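Local coordinates for protein nucleoporin nup120 (Schizosaccharomyces pombe, PDB 4GQ2) that is a structural component of the nuclear pore complex, whose nucleoporins can also act as docking partners for nuclear transport factors, at residues A912-D924 against I938-G950. Numbering follows the deposited sequence.
Sequences AYIDALEFSLLAD and ITHETLKTACAAG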
# COMPACT_ATOMS: atom_id res chain seq x y z
N ALA A 912 23.27 8.03 22.13
CA ALA A 912 22.51 8.88 23.03
C ALA A 912 23.10 8.76 24.43
O ALA A 912 22.53 8.11 25.31
CB ALA A 912 21.04 8.48 23.02
N TYR A 913 24.25 9.40 24.62
CA TYR A 913 25.08 9.18 25.80
C TYR A 913 24.54 9.74 27.12
O TYR A 913 24.84 9.19 28.18
CB TYR A 913 26.51 9.66 25.53
CG TYR A 913 27.13 9.03 24.29
CD1 TYR A 913 27.41 7.66 24.25
CD2 TYR A 913 27.44 9.80 23.17
CE1 TYR A 913 27.97 7.07 23.13
CE2 TYR A 913 28.01 9.22 22.04
CZ TYR A 913 28.27 7.86 22.03
OH TYR A 913 28.83 7.28 20.91
N ILE A 914 23.75 10.81 27.06
CA ILE A 914 23.15 11.38 28.27
C ILE A 914 22.11 10.45 28.88
O ILE A 914 22.08 10.25 30.10
CB ILE A 914 22.51 12.77 28.01
CG1 ILE A 914 23.43 13.67 27.16
CG2 ILE A 914 22.11 13.45 29.32
CD1 ILE A 914 24.63 14.24 27.90
N ASP A 915 21.26 9.89 28.02
CA ASP A 915 20.21 8.97 28.45
C ASP A 915 20.79 7.61 28.84
O ASP A 915 20.33 6.98 29.80
CB ASP A 915 19.17 8.79 27.34
CG ASP A 915 18.59 10.11 26.86
OD1 ASP A 915 17.78 10.71 27.59
OD2 ASP A 915 18.94 10.53 25.75
N ALA A 916 21.79 7.16 28.08
CA ALA A 916 22.53 5.93 28.41
C ALA A 916 23.15 6.01 29.80
O ALA A 916 23.23 5.01 30.51
CB ALA A 916 23.60 5.65 27.37
N LEU A 917 23.57 7.22 30.19
CA LEU A 917 24.17 7.47 31.50
C LEU A 917 23.08 7.42 32.56
O LEU A 917 23.21 6.71 33.56
CB LEU A 917 24.84 8.85 31.51
CG LEU A 917 26.02 9.23 32.43
CD1 LEU A 917 26.51 10.63 32.09
CD2 LEU A 917 25.69 9.16 33.91
N GLU A 918 22.00 8.16 32.33
CA GLU A 918 20.89 8.25 33.29
C GLU A 918 20.26 6.89 33.56
O GLU A 918 19.94 6.57 34.71
CB GLU A 918 19.85 9.28 32.83
CG GLU A 918 20.38 10.72 32.89
CD GLU A 918 19.32 11.78 32.61
OE1 GLU A 918 18.18 11.42 32.23
OE2 GLU A 918 19.63 12.98 32.77
N PHE A 919 20.11 6.07 32.52
CA PHE A 919 19.54 4.73 32.68
C PHE A 919 20.49 3.81 33.44
O PHE A 919 20.04 2.90 34.15
CB PHE A 919 19.17 4.10 31.33
CG PHE A 919 17.83 4.54 30.80
CD1 PHE A 919 16.68 4.36 31.56
CD2 PHE A 919 17.72 5.13 29.55
CE1 PHE A 919 15.44 4.76 31.08
CE2 PHE A 919 16.48 5.54 29.07
CZ PHE A 919 15.35 5.36 29.83
N SER A 920 21.79 4.03 33.28
CA SER A 920 22.80 3.27 34.00
C SER A 920 22.74 3.59 35.50
O SER A 920 22.81 2.68 36.33
CB SER A 920 24.20 3.56 33.44
OG SER A 920 25.13 2.61 33.92
N LEU A 921 22.58 4.88 35.81
CA LEU A 921 22.41 5.35 37.19
C LEU A 921 21.11 4.83 37.77
O LEU A 921 21.03 4.50 38.96
CB LEU A 921 22.43 6.89 37.26
CG LEU A 921 23.75 7.62 36.94
CD1 LEU A 921 23.50 9.11 36.71
CD2 LEU A 921 24.80 7.42 38.03
N LEU A 922 20.09 4.75 36.91
CA LEU A 922 18.81 4.20 37.31
C LEU A 922 18.93 2.70 37.61
O LEU A 922 18.36 2.23 38.59
CB LEU A 922 17.73 4.49 36.27
CG LEU A 922 16.88 5.74 36.56
CD1 LEU A 922 16.12 6.22 35.33
CD2 LEU A 922 15.92 5.49 37.72
N ALA A 923 19.69 1.98 36.78
CA ALA A 923 19.93 0.55 37.01
C ALA A 923 20.56 0.31 38.37
O ALA A 923 20.18 -0.60 39.10
CB ALA A 923 20.79 -0.05 35.91
N ASP A 924 21.53 1.17 38.71
CA ASP A 924 22.20 1.14 40.01
C ASP A 924 21.21 1.42 41.15
O ASP A 924 21.16 0.67 42.12
CB ASP A 924 23.34 2.16 40.03
CG ASP A 924 24.48 1.74 40.94
OD1 ASP A 924 24.20 1.32 42.08
OD2 ASP A 924 25.65 1.83 40.50
N ILE A 938 26.93 -3.12 36.15
CA ILE A 938 26.31 -1.80 36.13
C ILE A 938 27.34 -0.68 36.27
O ILE A 938 27.31 0.29 35.50
CB ILE A 938 25.21 -1.66 37.22
CG1 ILE A 938 23.98 -2.48 36.82
CG2 ILE A 938 24.83 -0.19 37.44
CD1 ILE A 938 22.92 -2.59 37.90
N THR A 939 28.25 -0.80 37.23
CA THR A 939 29.28 0.23 37.45
C THR A 939 30.24 0.27 36.28
O THR A 939 30.76 1.33 35.93
CB THR A 939 30.07 0.03 38.76
OG1 THR A 939 30.89 -1.14 38.66
CG2 THR A 939 29.14 -0.09 39.97
N HIS A 940 30.48 -0.90 35.68
CA HIS A 940 31.20 -0.99 34.41
C HIS A 940 30.53 -0.15 33.36
O HIS A 940 31.17 0.70 32.73
CB HIS A 940 31.29 -2.44 33.94
CG HIS A 940 32.39 -3.24 34.60
ND1 HIS A 940 32.87 -4.38 34.08
CD2 HIS A 940 33.12 -3.01 35.77
CE1 HIS A 940 33.83 -4.87 34.87
NE2 HIS A 940 33.99 -4.03 35.90
N GLU A 941 29.22 -0.35 33.17
CA GLU A 941 28.46 0.44 32.21
C GLU A 941 28.41 1.93 32.55
O GLU A 941 28.51 2.77 31.64
CB GLU A 941 27.04 -0.11 32.00
CG GLU A 941 26.92 -0.98 30.76
CD GLU A 941 26.88 -0.18 29.46
OE1 GLU A 941 27.65 -0.50 28.54
OE2 GLU A 941 26.06 0.76 29.36
N THR A 942 28.28 2.28 33.83
CA THR A 942 28.32 3.68 34.23
C THR A 942 29.60 4.37 33.73
O THR A 942 29.53 5.44 33.11
CB THR A 942 28.19 3.87 35.75
OG1 THR A 942 26.97 3.26 36.21
CG2 THR A 942 28.16 5.35 36.11
N LEU A 943 30.75 3.74 33.98
CA LEU A 943 32.04 4.28 33.53
C LEU A 943 32.00 4.51 32.03
O LEU A 943 32.17 5.64 31.57
CB LEU A 943 33.19 3.32 33.89
CG LEU A 943 33.63 3.17 35.35
CD1 LEU A 943 34.70 2.10 35.47
CD2 LEU A 943 34.11 4.49 35.94
N LYS A 944 31.75 3.43 31.30
CA LYS A 944 31.64 3.44 29.85
C LYS A 944 30.72 4.55 29.31
O LYS A 944 31.00 5.14 28.27
CB LYS A 944 31.16 2.06 29.39
CG LYS A 944 31.31 1.77 27.91
CD LYS A 944 31.09 0.28 27.65
CE LYS A 944 30.61 0.01 26.23
NZ LYS A 944 31.59 0.47 25.21
N THR A 945 29.64 4.83 30.04
CA THR A 945 28.64 5.79 29.57
C THR A 945 28.95 7.24 29.95
O THR A 945 28.85 8.14 29.11
CB THR A 945 27.21 5.40 30.00
OG1 THR A 945 27.15 5.24 31.42
CG2 THR A 945 26.79 4.10 29.32
N ALA A 946 29.31 7.46 31.22
CA ALA A 946 29.74 8.77 31.71
C ALA A 946 30.89 9.34 30.88
O ALA A 946 30.87 10.51 30.49
CB ALA A 946 30.13 8.70 33.18
N CYS A 947 31.88 8.48 30.62
CA CYS A 947 33.07 8.85 29.83
C CYS A 947 32.71 9.30 28.42
O CYS A 947 33.31 10.24 27.88
CB CYS A 947 34.06 7.68 29.80
SG CYS A 947 35.45 7.85 28.65
N ALA A 948 31.71 8.65 27.82
CA ALA A 948 31.30 8.96 26.46
C ALA A 948 30.50 10.26 26.37
O ALA A 948 30.47 10.90 25.32
CB ALA A 948 30.52 7.80 25.87
N ALA A 949 29.85 10.63 27.47
CA ALA A 949 29.04 11.85 27.51
C ALA A 949 29.85 13.08 27.88
O ALA A 949 29.51 14.20 27.49
CB ALA A 949 27.87 11.67 28.47
N GLY A 950 30.93 12.87 28.64
CA GLY A 950 31.77 13.95 29.13
C GLY A 950 31.33 14.45 30.50
O GLY A 950 30.90 13.66 31.34
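Ser920 packs knob-into-hole among Ile938, Glu941, Thr942 and Thr945, midway along an antiparallel pair of helices that closes the chain's C-terminal helical region, consistent with its HEAT-repeat family. The axes of 913-924 and 938-949 approach to 8.4 Å at 153°, a closeness consistent with the small Ala916, Ser920, Thr942 and Thr945 at its centre. Helix 895-909 flanks the pair: Ser904 touches Ser920 and hydrogen-bonds Glu941 OE2.

One hydrogen bond joins the helices, between Ser920 OG, swung opposite its backbone N (chi1 -167°), and Thr942 OG1 (3.0 Å); either hydroxyl may donate. Thr942 OG1 also sits 3.1 Å from Ile938 O of its own helix, an alternative acceptor for its proton.

Toward the C-terminal end of helix 938-949, Leu917 lays CD1 against Ala946 CA (3.7 Å) and Ala949 CB, while Thr945 CG2 meets Ala916 CB. At the other end, Ile938 CD1 meets Ala923 CB (3.9 Å), and its CG2 branch abuts Asp924, whose OD1 is salt-bridged to Lys927. Tyr913 completes the interface with a CH-pi contact: Ala948 CB stands over one ring face, 4.0 Å from the Tyr913 ring centroid and 29° off its normal.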